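Local structure of flavodoxin (Methanosarcina acetivorans C2A, 5WID) at residues Ile4-Ser9 and Gln33-Tyr38; Ala16-Ile21 and Ala85-Tyr90; Lys68-Thr73 and Glu102-Met107. The protein binds flavin mononucleotide and, as a flavodoxin, probably serves as an electron carrier. All coordinates share one frame; numbering follows the deposited sequence.

Contact 1 (Ile4-Ser9 and Gln33-Tyr38); sequences IVVYLS and QVISFY. With FMN (flavin mononucleotide), chain D; ACT (acetate ion), chain F.
Tyr7 O is held by two hydrogen bonds and one weaker C-H contact: Phe37 N donates to Tyr7 O at 2.9 Å from above the carbonyl plane, a water donates a second hydrogen bond to it, and Ser36 CA comes close enough for a CA-H...O contact. The same water accepts from Ser9 N and lies within bonding distance of Ser36 OG, so it ties the two strand ends together. Behind this point the strands run parallel, 22° apart, in a regular ladder. Val5 N to Gln33 O is nearly straight (173° at the hydrogen, 2.9 Å), Ile35 N returns to Val5 O, and Tyr7 N reaches Ile35 O over 3.2 Å in a more bent bond. Tyr7 has CG wedged between its own backbone N and carbonyl carbon (chi1 62°), which swings the ring across the neighbouring strand. Ser36 CA sits over one ring face, 4.0 Å from the Tyr7 centroid, and Val34 CG1 meets CE1 obliquely. Tyr7 OH donates to OXT of an acetate, probably from the crystallisation liquor, at 2.6 Å. Phe37 turns its edge to Tyr7 O, while Leu8 CD1 approaches Phe37 CE1 to 3.6 Å. On the sheet face bearing Ile4, Val6 and Ile35, Ile4 CD1 touches both the Gln33 chain and Ile35 CG2 (3.8 Å from Ile4 CD1); Gln33 NE2 is hydrogen-bonded to Glu44 and Gln33 OE1 to Lys2. Val5 and Val34 occupy the other face, where Val5 meets helix 13-27. Ser9 OG, also bonded to Gly12 N, donates to O1P of FMN at 2.8 Å. A beta-alpha-beta crossover whose first strand ends in the phosphate-binding loop is the opening unit of the flavodoxin fold.

Contact 2 (Ala16-Ile21 and Ala85-Tyr90); sequences AMAEAI and AAFGSY. With FMN (flavin mononucleotide), chain D.
Phe87 presents one face of its ring to Ile21, and the two side chains meet tip to tip where helix 13-27 packs on strand 83-90 of the mainly parallel sheet in this flavodoxin-like alpha/beta fold. Helix and strand cross at 143°, their axes 8.7 Å apart. Ile21 CD1 stands almost on the ring normal, 3.6 Å from the Phe87 centroid, a CH-pi contact over the centre of the face. The ring is set there by chi1 of 66°, with CG between the backbone N and the carbonyl carbon. Ala18 CB approaches Phe87 CZ obliquely at 3.7 Å, and Met17 CB comes to Phe87 CD2, so Met17, Ala18 and Ile21 all touch the one ring. Farther along, Met17 runs extended to SD and then bends (chi3 68°), laying the thioether against the strand backbone: SD is 3.4 Å from Gly88 C, and CE rests near Gly88 O. At the extended backbone angles of Gly88 a CB would clash with the preceding carbonyl O, a backbone shape suited to glycine. Leu116 and Ile118 of strand 110-119 and Cys130 of helix 124-143 also meet Met17. Next to it the strand reaches the cofactor. Thr14 OG1 is hydrogen-bonded to Ser89 N, and Ser89 OG, bonded as well to His120 O, accepts a hydrogen bond of 2.7 Å from the ribityl hydroxyl O4' of FMN.

Contact 3 (Lys68-Thr73 and Glu102-Met107); sequences KFMDET and EKMREM
One salt bridge closes the solvent side of this helix pair. Lys103 NZ donates to Asp71 OD1 at 2.8 Å, on the syn lone pair, with the two side chains crossing at about a right angle. Lys103 turns at its last torsion (chi4 -61°), bringing the ammonium down onto the carboxylate. A water donates to Asp71 OD2 at 2.7 Å and accepts only a weak bond from Lys103 NZ, bridging the same two groups. Helices 64-76 and 96-106 run almost parallel here, 5° apart with axes 10.9 Å from each other; they flank strand 83-90 in the chain and pack as neighbours on one side of the flavodoxin sheet. Beneath the charged pair the packing is apolar. Met70 crosses Lys103 obliquely, with its CB 3.8 Å from Lys103 CD, so the lysine methylenes cover the methionine. Bent at chi3 (73°), Met70 brings its CE to 3.9 Å from Met104 CG, at about a right angle to that chain. A polar backbone atom meets a methyl group at the helix end, where Met107 CE lies 3.6 Å from Met70 O while the Met107 side chain also touches Leu74, Val75 and Pro79.

Contact 1 lies within the mainly parallel sheet, while contacts 2 and 3 involve helices on its two sides. Contacts 1 and 2 have centres about 10 Å apart, and helix 13-27 of contact 2 is the connection between the two strands of contact 1: Val5 and Tyr7 pack against Ala18, and Val5 also meets Phe87. Contact 3 lies on the side of the sheet away from helix 13-27, about 15 Å from contact 1 and about 17 Å from contact 2 between centres, touching them directly, Phe69 on Val6 and Met104 on the Ala85 carbonyl. Along the chain, contact 2 interleaves with both others, whereas contact 1 closes before contact 3 opens. Contacts 1 and 2 converge on FMN, at phosphate and ribityl chain respectively; contact 3 joins two helices of one layer, away from FMN.

Contact 1 (Ile4-Ser9 and Gln33-Tyr38)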
loop_
_atom_site.group_PDB
_atom_site.type_symbol
_atom_site.label_atom_id
_atom_site.label_comp_id
_atom_site.label_asym_id
_atom_site.label_seq_id
_atom_site.Cartn_x
_atom_site.Cartn_y
_atom_site.Cartn_z
ATOM N N ILE A 4 -3.131 -2.522 -7.363
ATOM C CA ILE A 4 -2.790 -1.108 -7.351
ATOM C C ILE A 4 -2.021 -0.818 -6.067
ATOM O O ILE A 4 -2.379 -1.321 -4.997
ATOM C CB ILE A 4 -4.046 -0.222 -7.499
ATOM C CG1 ILE A 4 -3.682 1.258 -7.563
ATOM C CG2 ILE A 4 -5.048 -0.464 -6.392
ATOM C CD1 ILE A 4 -4.637 2.023 -8.477
ATOM N N VAL A 5 -0.922 -0.077 -6.191
ATOM C CA VAL A 5 -0.085 0.314 -5.056
ATOM C C VAL A 5 -0.182 1.834 -4.957
ATOM O O VAL A 5 0.330 2.547 -5.829
ATOM C CB VAL A 5 1.373 -0.134 -5.215
ATOM C CG1 VAL A 5 2.171 0.226 -3.952
ATOM C CG2 VAL A 5 1.471 -1.645 -5.546
ATOM N N VAL A 6 -0.861 2.324 -3.920
ATOM C CA VAL A 6 -1.187 3.742 -3.758
ATOM C C VAL A 6 -0.371 4.281 -2.595
ATOM O O VAL A 6 -0.305 3.634 -1.547
ATOM C CB VAL A 6 -2.689 3.941 -3.470
ATOM C CG1 VAL A 6 -3.018 5.449 -3.325
ATOM C CG2 VAL A 6 -3.540 3.271 -4.531
ATOM N N TYR A 7 0.208 5.475 -2.748
ATOM C CA TYR A 7 1.100 5.961 -1.693
ATOM C C TYR A 7 1.013 7.476 -1.530
ATOM O O TYR A 7 0.626 8.214 -2.444
ATOM C CB TYR A 7 2.567 5.557 -1.961
ATOM C CG TYR A 7 3.093 6.149 -3.240
ATOM C CD1 TYR A 7 2.894 5.508 -4.461
ATOM C CD2 TYR A 7 3.742 7.380 -3.239
ATOM C CE1 TYR A 7 3.344 6.074 -5.644
ATOM C CE2 TYR A 7 4.190 7.956 -4.419
ATOM C CZ TYR A 7 3.987 7.297 -5.619
ATOM O OH TYR A 7 4.433 7.855 -6.800
ATOM N N LEU A 8 1.387 7.918 -0.330
ATOM C CA LEU A 8 1.709 9.309 -0.034
ATOM C C LEU A 8 3.165 9.352 0.396
ATOM O O LEU A 8 3.582 8.558 1.247
ATOM C CB LEU A 8 0.824 9.877 1.083
ATOM C CG LEU A 8 1.007 11.373 1.381
ATOM C CD1 LEU A 8 -0.310 12.005 1.867
ATOM C CD2 LEU A 8 2.111 11.590 2.428
ATOM N N SER A 9 3.927 10.307 -0.144
ATOM C CA SER A 9 5.332 10.418 0.225
ATOM C C SER A 9 5.740 11.880 0.207
ATOM O O SER A 9 5.404 12.590 -0.743
ATOM C CB SER A 9 6.202 9.599 -0.746
ATOM O OG SER A 9 7.556 9.575 -0.326
ATOM N N GLN A 33 -0.384 -1.010 -11.158
ATOM C CA GLN A 33 0.011 0.377 -11.315
ATOM C C GLN A 33 0.402 0.921 -9.954
ATOM O O GLN A 33 -0.242 0.627 -8.943
ATOM C CB GLN A 33 -1.085 1.218 -12.008
ATOM C CG GLN A 33 -2.048 2.002 -11.165
ATOM C CD GLN A 33 -3.202 2.538 -12.014
ATOM O OE1 GLN A 33 -4.247 1.895 -12.139
ATOM N NE2 GLN A 33 -3.002 3.707 -12.618
ATOM N N VAL A 34 1.516 1.641 -9.934
ATOM C CA VAL A 34 2.038 2.283 -8.736
ATOM C C VAL A 34 1.748 3.760 -8.905
ATOM O O VAL A 34 2.186 4.369 -9.893
ATOM C CB VAL A 34 3.543 2.020 -8.566
ATOM C CG1 VAL A 34 4.084 2.769 -7.347
ATOM C CG2 VAL A 34 3.794 0.512 -8.460
ATOM N N ILE A 35 0.978 4.332 -7.989
ATOM C CA ILE A 35 0.409 5.649 -8.247
ATOM C C ILE A 35 0.241 6.408 -6.939
ATOM O O ILE A 35 -0.157 5.851 -5.910
ATOM C CB ILE A 35 -0.922 5.516 -9.023
ATOM C CG1 ILE A 35 -1.454 6.881 -9.450
ATOM C CG2 ILE A 35 -1.945 4.713 -8.233
ATOM C CD1 ILE A 35 -2.509 6.776 -10.541
ATOM N N SER A 36 0.559 7.696 -6.988
ATOM C CA SER A 36 0.318 8.562 -5.850
ATOM C C SER A 36 -1.182 8.676 -5.569
ATOM O O SER A 36 -2.013 8.691 -6.488
ATOM C CB SER A 36 0.946 9.928 -6.137
ATOM O OG SER A 36 0.394 10.937 -5.331
ATOM N N PHE A 37 -1.538 8.739 -4.279
ATOM C CA PHE A 37 -2.944 8.861 -3.891
ATOM C C PHE A 37 -3.633 10.025 -4.592
ATOM O O PHE A 37 -4.841 9.976 -4.851
ATOM C CB PHE A 37 -3.068 9.061 -2.373
ATOM C CG PHE A 37 -2.804 10.485 -1.948
ATOM C CD1 PHE A 37 -1.505 10.965 -1.891
ATOM C CD2 PHE A 37 -3.851 11.364 -1.702
ATOM C CE1 PHE A 37 -1.249 12.301 -1.569
ATOM C CE2 PHE A 37 -3.603 12.691 -1.375
ATOM C CZ PHE A 37 -2.294 13.155 -1.300
ATOM N N TYR A 38 -2.892 11.101 -4.862
ATOM C CA TYR A 38 -3.482 12.285 -5.470
ATOM C C TYR A 38 -3.986 12.006 -6.879
ATOM O O TYR A 38 -4.968 12.617 -7.317
ATOM C CB TYR A 38 -2.439 13.406 -5.482
ATOM C CG TYR A 38 -2.947 14.676 -6.085
ATOM C CD1 TYR A 38 -3.930 15.426 -5.446
ATOM C CD2 TYR A 38 -2.461 15.123 -7.306
ATOM C CE1 TYR A 38 -4.412 16.595 -6.009
ATOM C CE2 TYR A 38 -2.944 16.282 -7.875
ATOM C CZ TYR A 38 -3.913 17.012 -7.227
ATOM O OH TYR A 38 -4.373 18.171 -7.808
HETATM N N1 FMN D . 8.440 9.560 11.934
HETATM C C2 FMN D . 7.804 8.830 12.910
HETATM O O2 FMN D . 8.046 7.625 13.024
HETATM N N3 FMN D . 6.899 9.443 13.760
HETATM C C4 FMN D . 6.606 10.776 13.640
HETATM O O4 FMN D . 5.780 11.278 14.416
HETATM C C4A FMN D . 7.262 11.521 12.655
HETATM N N5 FMN D . 7.013 12.870 12.511
HETATM C C5A FMN D . 7.669 13.596 11.535
HETATM C C6 FMN D . 7.405 14.960 11.419
HETATM C C7 FMN D . 8.052 15.703 10.443
HETATM C C7M FMN D . 7.747 17.175 10.334
HETATM C C8 FMN D . 8.973 15.096 9.593
HETATM C C8M FMN D . 9.683 15.896 8.537
HETATM C C9 FMN D . 9.243 13.728 9.711
HETATM C C9A FMN D . 8.588 12.983 10.686
HETATM N N10 FMN D . 8.836 11.626 10.818
HETATM C C10 FMN D . 8.184 10.905 11.802
HETATM C "C1'" FMN D . 9.831 10.942 9.938
HETATM C "C2'" FMN D . 9.284 10.532 8.572
HETATM O "O2'" FMN D . 8.217 9.603 8.666
HETATM C "C3'" FMN D . 10.445 9.889 7.821
HETATM O "O3'" FMN D . 11.400 10.890 7.518
HETATM C "C4'" FMN D . 10.035 9.147 6.546
HETATM O "O4'" FMN D . 11.187 8.488 6.054
HETATM C "C5'" FMN D . 9.454 10.060 5.464
HETATM O "O5'" FMN D . 9.034 9.229 4.394
HETATM P P FMN D . 8.453 9.876 3.044
HETATM O O1P FMN D . 7.766 8.758 2.297
HETATM O O2P FMN D . 7.451 10.948 3.423
HETATM O O3P FMN D . 9.603 10.444 2.259
HETATM C C ACT F . 4.349 11.100 -7.630
HETATM O O ACT F . 4.030 12.293 -7.379
HETATM O OXT ACT F . 4.777 10.383 -6.685
HETATM C CH3 ACT F . 4.241 10.559 -9.010
HETATM O O HOH W 1 2.475 10.826 -2.888
#

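Contact 2 (Ala16-Ile21 and Ala85-Tyr90)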
loop_
_atom_site.group_PDB
_atom_site.type_symbol
_atom_site.label_atom_id
_atom_site.label_comp_id
_atom_site.label_asym_id
_atom_site.label_seq_id
_atom_site.Cartn_x
_atom_site.Cartn_y
_atom_site.Cartn_z
ATOM N N ALA A 16 9.639 5.168 -2.905
ATOM C CA ALA A 16 10.603 4.135 -3.268
ATOM C C ALA A 16 10.105 2.755 -2.852
ATOM O O ALA A 16 10.260 1.780 -3.599
ATOM C CB ALA A 16 11.960 4.437 -2.624
ATOM N N MET A 17 9.513 2.651 -1.661
ATOM C CA MET A 17 8.940 1.379 -1.224
ATOM C C MET A 17 7.852 0.923 -2.182
ATOM O O MET A 17 7.804 -0.245 -2.580
ATOM C CB MET A 17 8.355 1.512 0.186
ATOM C CG MET A 17 9.401 1.791 1.248
ATOM S SD MET A 17 8.638 1.978 2.875
ATOM C CE MET A 17 8.040 0.309 3.215
ATOM N N ALA A 18 6.965 1.851 -2.548
ATOM C CA ALA A 18 5.829 1.526 -3.408
ATOM C C ALA A 18 6.289 1.002 -4.756
ATOM O O ALA A 18 5.722 0.038 -5.290
ATOM C CB ALA A 18 4.951 2.769 -3.595
ATOM N N GLU A 19 7.313 1.629 -5.335
ATOM C CA GLU A 19 7.789 1.183 -6.637
ATOM C C GLU A 19 8.404 -0.200 -6.562
ATOM O O GLU A 19 8.251 -0.996 -7.501
ATOM C CB GLU A 19 8.780 2.200 -7.193
ATOM C CG GLU A 19 8.028 3.474 -7.530
ATOM C CD GLU A 19 8.896 4.655 -7.824
ATOM O OE1 GLU A 19 10.120 4.581 -7.605
ATOM O OE2 GLU A 19 8.329 5.670 -8.284
ATOM N N ALA A 20 9.070 -0.519 -5.451
ATOM C CA ALA A 20 9.644 -1.853 -5.300
ATOM C C ALA A 20 8.559 -2.906 -5.085
ATOM O O ALA A 20 8.676 -4.029 -5.593
ATOM C CB ALA A 20 10.650 -1.878 -4.148
ATOM N N ILE A 21 7.504 -2.570 -4.331
ATOM C CA ILE A 21 6.361 -3.480 -4.212
ATOM C C ILE A 21 5.783 -3.763 -5.593
ATOM O O ILE A 21 5.511 -4.915 -5.948
ATOM C CB ILE A 21 5.288 -2.899 -3.273
ATOM C CG1 ILE A 21 5.792 -2.844 -1.829
ATOM C CG2 ILE A 21 4.008 -3.734 -3.340
ATOM C CD1 ILE A 21 4.887 -1.963 -0.927
ATOM N N ALA A 85 -2.926 -4.439 1.595
ATOM C CA ALA A 85 -1.584 -4.445 2.169
ATOM C C ALA A 85 -1.261 -3.027 2.615
ATOM O O ALA A 85 -1.736 -2.055 2.024
ATOM C CB ALA A 85 -0.531 -4.954 1.171
ATOM N N ALA A 86 -0.440 -2.907 3.658
ATOM C CA ALA A 86 -0.154 -1.612 4.261
ATOM C C ALA A 86 1.350 -1.454 4.428
ATOM O O ALA A 86 2.031 -2.411 4.811
ATOM C CB ALA A 86 -0.864 -1.480 5.629
ATOM N N PHE A 87 1.869 -0.246 4.160
ATOM C CA PHE A 87 3.310 -0.035 4.238
ATOM C C PHE A 87 3.624 1.439 4.467
ATOM O O PHE A 87 2.748 2.304 4.398
ATOM C CB PHE A 87 4.033 -0.541 2.974
ATOM C CG PHE A 87 3.694 0.233 1.713
ATOM C CD1 PHE A 87 2.534 -0.043 1.014
ATOM C CD2 PHE A 87 4.566 1.199 1.214
ATOM C CE1 PHE A 87 2.204 0.654 -0.157
ATOM C CE2 PHE A 87 4.265 1.902 0.048
ATOM C CZ PHE A 87 3.081 1.634 -0.642
ATOM N N GLY A 88 4.905 1.716 4.735
ATOM C CA GLY A 88 5.350 3.104 4.809
ATOM C C GLY A 88 6.728 3.285 5.411
ATOM O O GLY A 88 7.241 2.388 6.079
ATOM N N SER A 89 7.331 4.451 5.203
ATOM C CA SER A 89 8.613 4.794 5.808
ATOM C C SER A 89 8.369 5.674 7.027
ATOM O O SER A 89 7.368 6.388 7.100
ATOM C CB SER A 89 9.506 5.516 4.794
ATOM O OG SER A 89 10.742 5.926 5.353
ATOM N N TYR A 90 9.276 5.612 7.996
ATOM C CA TYR A 90 9.071 6.353 9.236
ATOM C C TYR A 90 10.413 6.678 9.870
ATOM O O TYR A 90 11.451 6.163 9.462
ATOM C CB TYR A 90 8.181 5.567 10.208
ATOM C CG TYR A 90 8.851 4.371 10.866
ATOM C CD1 TYR A 90 9.141 3.213 10.140
ATOM C CD2 TYR A 90 9.185 4.400 12.219
ATOM C CE1 TYR A 90 9.744 2.118 10.751
ATOM C CE2 TYR A 90 9.768 3.300 12.844
ATOM C CZ TYR A 90 10.055 2.173 12.105
ATOM O OH TYR A 90 10.652 1.090 12.721
HETATM N N1 FMN D . 8.440 9.560 11.934
HETATM C C2 FMN D . 7.804 8.830 12.910
HETATM O O2 FMN D . 8.046 7.625 13.024
HETATM N N3 FMN D . 6.899 9.443 13.760
HETATM C C4 FMN D . 6.606 10.776 13.640
HETATM O O4 FMN D . 5.780 11.278 14.416
HETATM C C4A FMN D . 7.262 11.521 12.655
HETATM N N5 FMN D . 7.013 12.870 12.511
HETATM C C5A FMN D . 7.669 13.596 11.535
HETATM C C6 FMN D . 7.405 14.960 11.419
HETATM C C7 FMN D . 8.052 15.703 10.443
HETATM C C7M FMN D . 7.747 17.175 10.334
HETATM C C8 FMN D . 8.973 15.096 9.593
HETATM C C8M FMN D . 9.683 15.896 8.537
HETATM C C9 FMN D . 9.243 13.728 9.711
HETATM C C9A FMN D . 8.588 12.983 10.686
HETATM N N10 FMN D . 8.836 11.626 10.818
HETATM C C10 FMN D . 8.184 10.905 11.802
HETATM C "C1'" FMN D . 9.831 10.942 9.938
HETATM C "C2'" FMN D . 9.284 10.532 8.572
HETATM O "O2'" FMN D . 8.217 9.603 8.666
HETATM C "C3'" FMN D . 10.445 9.889 7.821
HETATM O "O3'" FMN D . 11.400 10.890 7.518
HETATM C "C4'" FMN D . 10.035 9.147 6.546
HETATM O "O4'" FMN D . 11.187 8.488 6.054
HETATM C "C5'" FMN D . 9.454 10.060 5.464
HETATM O "O5'" FMN D . 9.034 9.229 4.394
HETATM P P FMN D . 8.453 9.876 3.044
HETATM O O1P FMN D . 7.766 8.758 2.297
HETATM O O2P FMN D . 7.451 10.948 3.423
HETATM O O3P FMN D . 9.603 10.444 2.259
#

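Contact 3 (Lys68-Thr73 and Glu102-Met107)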
loop_
_atom_site.group_PDB
_atom_site.type_symbol
_atom_site.label_atom_id
_atom_site.label_comp_id
_atom_site.label_asym_id
_atom_site.label_seq_id
_atom_site.Cartn_x
_atom_site.Cartn_y
_atom_site.Cartn_z
ATOM N N LYS A 68 -7.877 11.230 4.581
ATOM C CA LYS A 68 -9.062 11.585 3.804
ATOM C C LYS A 68 -9.238 10.639 2.621
ATOM O O LYS A 68 -10.347 10.154 2.360
ATOM C CB LYS A 68 -8.937 13.039 3.344
ATOM C CG LYS A 68 -10.050 13.526 2.438
ATOM C CD LYS A 68 -9.855 14.999 2.090
ATOM C CE LYS A 68 -11.189 15.686 1.844
ATOM N NZ LYS A 68 -12.001 15.784 3.090
ATOM N N PHE A 69 -8.150 10.354 1.900
ATOM C CA PHE A 69 -8.218 9.403 0.794
ATOM C C PHE A 69 -8.803 8.069 1.243
ATOM O O PHE A 69 -9.660 7.492 0.563
ATOM C CB PHE A 69 -6.828 9.178 0.192
ATOM C CG PHE A 69 -6.786 8.021 -0.767
ATOM C CD1 PHE A 69 -7.206 8.187 -2.078
ATOM C CD2 PHE A 69 -6.380 6.763 -0.348
ATOM C CE1 PHE A 69 -7.197 7.117 -2.966
ATOM C CE2 PHE A 69 -6.366 5.696 -1.230
ATOM C CZ PHE A 69 -6.776 5.886 -2.549
ATOM N N MET A 70 -8.344 7.561 2.393
ATOM C CA MET A 70 -8.830 6.276 2.890
ATOM C C MET A 70 -10.279 6.359 3.352
ATOM O O MET A 70 -11.089 5.471 3.048
ATOM C CB MET A 70 -7.943 5.796 4.032
ATOM C CG MET A 70 -6.526 5.480 3.555
ATOM S SD MET A 70 -5.673 4.461 4.751
ATOM C CE MET A 70 -6.494 2.865 4.508
ATOM N N ASP A 71 -10.622 7.409 4.105
ATOM C CA ASP A 71 -11.952 7.492 4.702
ATOM C C ASP A 71 -13.024 7.801 3.668
ATOM O O ASP A 71 -14.192 7.451 3.864
ATOM C CB ASP A 71 -11.978 8.569 5.785
ATOM C CG ASP A 71 -11.224 8.164 7.032
ATOM O OD1 ASP A 71 -10.910 6.969 7.199
ATOM O OD2 ASP A 71 -10.938 9.057 7.848
ATOM N N GLU A 72 -12.659 8.496 2.594
ATOM C CA GLU A 72 -13.616 8.892 1.571
ATOM C C GLU A 72 -13.489 8.026 0.324
ATOM O O GLU A 72 -14.402 7.260 0.001
ATOM C CB GLU A 72 -13.430 10.380 1.245
ATOM C CG GLU A 72 -13.744 11.270 2.437
ATOM C CD GLU A 72 -13.376 12.719 2.210
ATOM O OE1 GLU A 72 -13.172 13.113 1.043
ATOM O OE2 GLU A 72 -13.286 13.461 3.211
ATOM N N THR A 73 -12.345 8.094 -0.356
ATOM C CA THR A 73 -12.219 7.458 -1.665
ATOM C C THR A 73 -12.133 5.940 -1.555
ATOM O O THR A 73 -12.818 5.222 -2.292
ATOM C CB THR A 73 -11.000 8.008 -2.404
ATOM O OG1 THR A 73 -11.105 9.434 -2.475
ATOM C CG2 THR A 73 -10.945 7.461 -3.820
ATOM N N GLU A 102 -5.301 -1.114 10.087
ATOM C CA GLU A 102 -6.507 -1.162 10.907
ATOM C C GLU A 102 -7.708 -0.594 10.157
ATOM O O GLU A 102 -8.804 -1.165 10.202
ATOM C CB GLU A 102 -6.270 -0.415 12.223
ATOM C CG GLU A 102 -5.509 -1.244 13.244
ATOM C CD GLU A 102 -4.898 -0.417 14.369
ATOM O OE1 GLU A 102 -5.364 0.720 14.604
ATOM O OE2 GLU A 102 -3.955 -0.918 15.023
ATOM N N LYS A 103 -7.516 0.526 9.450
ATOM C CA LYS A 103 -8.590 1.089 8.637
ATOM C C LYS A 103 -9.059 0.105 7.579
ATOM O O LYS A 103 -10.265 -0.063 7.372
ATOM C CB LYS A 103 -8.116 2.366 7.954
ATOM C CG LYS A 103 -8.518 3.645 8.619
ATOM C CD LYS A 103 -8.241 4.817 7.680
ATOM C CE LYS A 103 -7.989 6.071 8.482
ATOM N NZ LYS A 103 -9.176 6.385 9.291
ATOM N N MET A 104 -8.114 -0.550 6.891
ATOM C CA MET A 104 -8.489 -1.516 5.862
ATOM C C MET A 104 -9.318 -2.655 6.441
ATOM O O MET A 104 -10.309 -3.081 5.833
ATOM C CB MET A 104 -7.244 -2.071 5.179
ATOM C CG MET A 104 -6.510 -1.042 4.355
ATOM S SD MET A 104 -5.034 -1.811 3.654
ATOM C CE MET A 104 -4.999 -1.025 2.062
ATOM N N ARG A 105 -8.918 -3.179 7.603
ATOM C CA ARG A 105 -9.677 -4.263 8.217
ATOM C C ARG A 105 -11.085 -3.806 8.585
ATOM O O ARG A 105 -12.057 -4.545 8.388
ATOM C CB ARG A 105 -8.930 -4.799 9.446
ATOM C CG ARG A 105 -7.662 -5.557 9.096
ATOM C CD ARG A 105 -7.054 -6.279 10.295
ATOM N NE ARG A 105 -5.708 -6.757 9.988
ATOM C CZ ARG A 105 -4.595 -6.145 10.390
ATOM N NH1 ARG A 105 -4.676 -5.052 11.135
ATOM N NH2 ARG A 105 -3.406 -6.635 10.069
ATOM N N GLU A 106 -11.213 -2.582 9.101
ATOM C CA GLU A 106 -12.523 -2.046 9.460
ATOM C C GLU A 106 -13.431 -1.933 8.245
ATOM O O GLU A 106 -14.658 -2.008 8.377
ATOM C CB GLU A 106 -12.366 -0.675 10.119
ATOM C CG GLU A 106 -12.112 -0.718 11.612
ATOM C CD GLU A 106 -11.597 0.609 12.152
ATOM O OE1 GLU A 106 -11.377 0.707 13.378
ATOM O OE2 GLU A 106 -11.411 1.553 11.349
ATOM N N MET A 107 -12.842 -1.732 7.071
ATOM C CA MET A 107 -13.508 -1.628 5.778
ATOM C C MET A 107 -13.902 -2.968 5.181
ATOM O O MET A 107 -14.490 -2.987 4.093
ATOM C CB MET A 107 -12.574 -0.944 4.786
ATOM C CG MET A 107 -12.996 0.376 4.317
ATOM S SD MET A 107 -11.613 0.940 3.323
ATOM C CE MET A 107 -10.945 2.164 4.438
HETATM O O HOH W 2 -10.562 9.125 10.510
#